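Local structure of kunitz-type conkunitzin-S1 (6Q6C) at residues R49-D52 and C53-C57. The protein blocks voltage-activated potassium channels of the Shaker family specifically, as a Kunitz-type neurotoxin of cone-snail venom. The protein carries 1 engineered substitution. Residues are numbered along the deposited sequence; the frame is centred on the assembly and turned at random. Where two conformers were deposited one is given.
Sequences RTYD and CQDTC. Engineered in segment 53-57: Asp-55 (natural residue Arg). With NO3 (nitrate ion), chain D.
Along the C-terminal helix of the Kunitz fold, Thr-50 meets Gln-54 and Asp-52 meets Thr-56, each one turn further on. Arg-49, at the N-cap, starts the bonding: its O receives Cys-53 N at 3.2 Å, and Thr-50 O receives Gln-54 N at 2.8 Å. Asp-52 O is gripped twice, by Thr-56 N at 3.0 Å and Thr-56 OG1 at 2.8 Å, from opposite faces of the carbonyl plane. Threonine suits this place: at chi1 -58° OG1 lies beside its own backbone N, where it gives a second bond to the carbonyl four residues back. The methyl CG2 of Thr-50 packs 3.8 Å from CD of Gln-54, whose aliphatic stem runs past Thr-50 O. Engineered Asp-55 brings its CB obliquely to the Tyr-51 ring, 4.4 Å from CE1. Asp-52 OD2 forms a salt bridge with Arg-49 NE at 3.4 Å, with a weak, bent hydrogen bond within it; a carboxylate in the first turn probably also favours the helix dipole. A nitrate ion, probably from the crystallisation liquor, accepts from Arg-49 N and Arg-48 N. Disulfides tie buried Cys-53 to Cys-32 on strand 31-37 and Cys-57 to Cys-7, while Thr-50 and Cys-53 pack on Ile-23 of strand 20-26.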
loop_
_atom_site.group_PDB
_atom_site.type_symbol
_atom_site.label_atom_id
_atom_site.label_comp_id
_atom_site.label_asym_id
_atom_site.label_seq_id
_atom_site.Cartn_x
_atom_site.Cartn_y
_atom_site.Cartn_z
ATOM N N ARG A 49 7.898 2.996 1.425
ATOM C CA ARG A 49 9.043 2.152 1.056
ATOM C C ARG A 49 8.616 0.696 0.958
ATOM O O ARG A 49 7.799 0.211 1.785
ATOM C CB ARG A 49 10.104 2.313 2.139
ATOM C CG ARG A 49 10.689 3.713 2.152
ATOM C CD ARG A 49 12.023 3.682 2.814
ATOM N NE ARG A 49 11.876 3.160 4.150
ATOM C CZ ARG A 49 12.719 2.324 4.757
ATOM N NH1 ARG A 49 13.762 1.787 4.126
ATOM N NH2 ARG A 49 12.468 1.979 6.007
ATOM N N THR A 50 9.202 0.003 0.005
ATOM C CA THR A 50 9.036 -1.468 -0.116
ATOM C C THR A 50 9.457 -2.124 1.191
ATOM O O THR A 50 8.766 -3.081 1.593
ATOM C CB THR A 50 9.800 -1.982 -1.340
ATOM O OG1 THR A 50 9.213 -1.420 -2.515
ATOM C CG2 THR A 50 9.724 -3.482 -1.478
ATOM N N TYR A 51 10.531 -1.637 1.818
ATOM C CA TYR A 51 11.032 -2.216 3.086
ATOM C C TYR A 51 9.872 -2.280 4.094
ATOM O O TYR A 51 9.634 -3.317 4.698
ATOM C CB TYR A 51 12.168 -1.356 3.623
ATOM C CG TYR A 51 12.753 -1.889 4.886
ATOM C CD1 TYR A 51 12.148 -1.636 6.103
ATOM C CD2 TYR A 51 13.857 -2.731 4.843
ATOM C CE1 TYR A 51 12.651 -2.195 7.259
ATOM C CE2 TYR A 51 14.421 -3.225 6.006
ATOM C CZ TYR A 51 13.791 -2.978 7.203
ATOM O OH TYR A 51 14.323 -3.510 8.334
ATOM N N ASP A 52 9.153 -1.185 4.259
ATOM C CA ASP A 52 8.081 -1.131 5.277
ATOM C C ASP A 52 6.899 -2.008 4.909
ATOM O O ASP A 52 6.348 -2.647 5.760
ATOM C CB ASP A 52 7.671 0.304 5.536
ATOM C CG ASP A 52 8.814 1.064 6.147
ATOM O OD1 ASP A 52 9.513 0.538 7.073
ATOM O OD2 ASP A 52 9.002 2.119 5.699
ATOM N N CYS A 53 6.553 -2.087 3.652
ATOM C CA CYS A 53 5.456 -2.953 3.238
ATOM C C CYS A 53 5.856 -4.410 3.451
ATOM O O CYS A 53 5.072 -5.138 4.047
ATOM C CB CYS A 53 5.136 -2.676 1.777
ATOM S SG CYS A 53 3.800 -3.685 1.087
ATOM N N GLN A 54 7.084 -4.797 3.114
ATOM C CA GLN A 54 7.529 -6.209 3.294
ATOM C C GLN A 54 7.591 -6.542 4.785
ATOM O O GLN A 54 7.110 -7.624 5.210
ATOM C CB GLN A 54 8.878 -6.433 2.631
ATOM C CG GLN A 54 8.740 -6.453 1.131
ATOM C CD GLN A 54 9.990 -6.844 0.368
ATOM O OE1 GLN A 54 9.905 -7.339 -0.779
ATOM N NE2 GLN A 54 11.137 -6.576 0.944
ATOM N N ASP A 55 8.115 -5.630 5.592
ATOM C CA ASP A 55 8.283 -5.883 7.049
ATOM C C ASP A 55 6.903 -6.028 7.687
ATOM O O ASP A 55 6.709 -6.805 8.608
ATOM C CB ASP A 55 9.079 -4.724 7.611
ATOM C CG ASP A 55 9.604 -4.915 9.019
ATOM O OD1 ASP A 55 10.172 -5.971 9.323
ATOM O OD2 ASP A 55 9.486 -3.969 9.769
ATOM N N THR A 56 5.935 -5.237 7.241
ATOM C CA THR A 56 4.580 -5.199 7.843
ATOM C C THR A 56 3.718 -6.364 7.369
ATOM O O THR A 56 2.954 -6.927 8.194
ATOM C CB THR A 56 3.887 -3.873 7.541
ATOM O OG1 THR A 56 4.687 -2.818 8.035
ATOM C CG2 THR A 56 2.501 -3.787 8.118
ATOM N N CYS A 57 3.769 -6.706 6.097
ATOM C CA CYS A 57 2.773 -7.576 5.457
ATOM C C CYS A 57 3.339 -8.910 4.962
ATOM O O CYS A 57 2.601 -9.826 4.951
ATOM C CB CYS A 57 2.074 -6.890 4.291
ATOM S SG CYS A 57 1.048 -5.504 4.829
HETATM N N NO3 D . 6.101 4.028 5.519
HETATM O O1 NO3 D . 4.901 4.555 4.850
HETATM O O2 NO3 D . 6.014 3.454 6.760
HETATM O O3 NO3 D . 7.183 3.310 4.413
#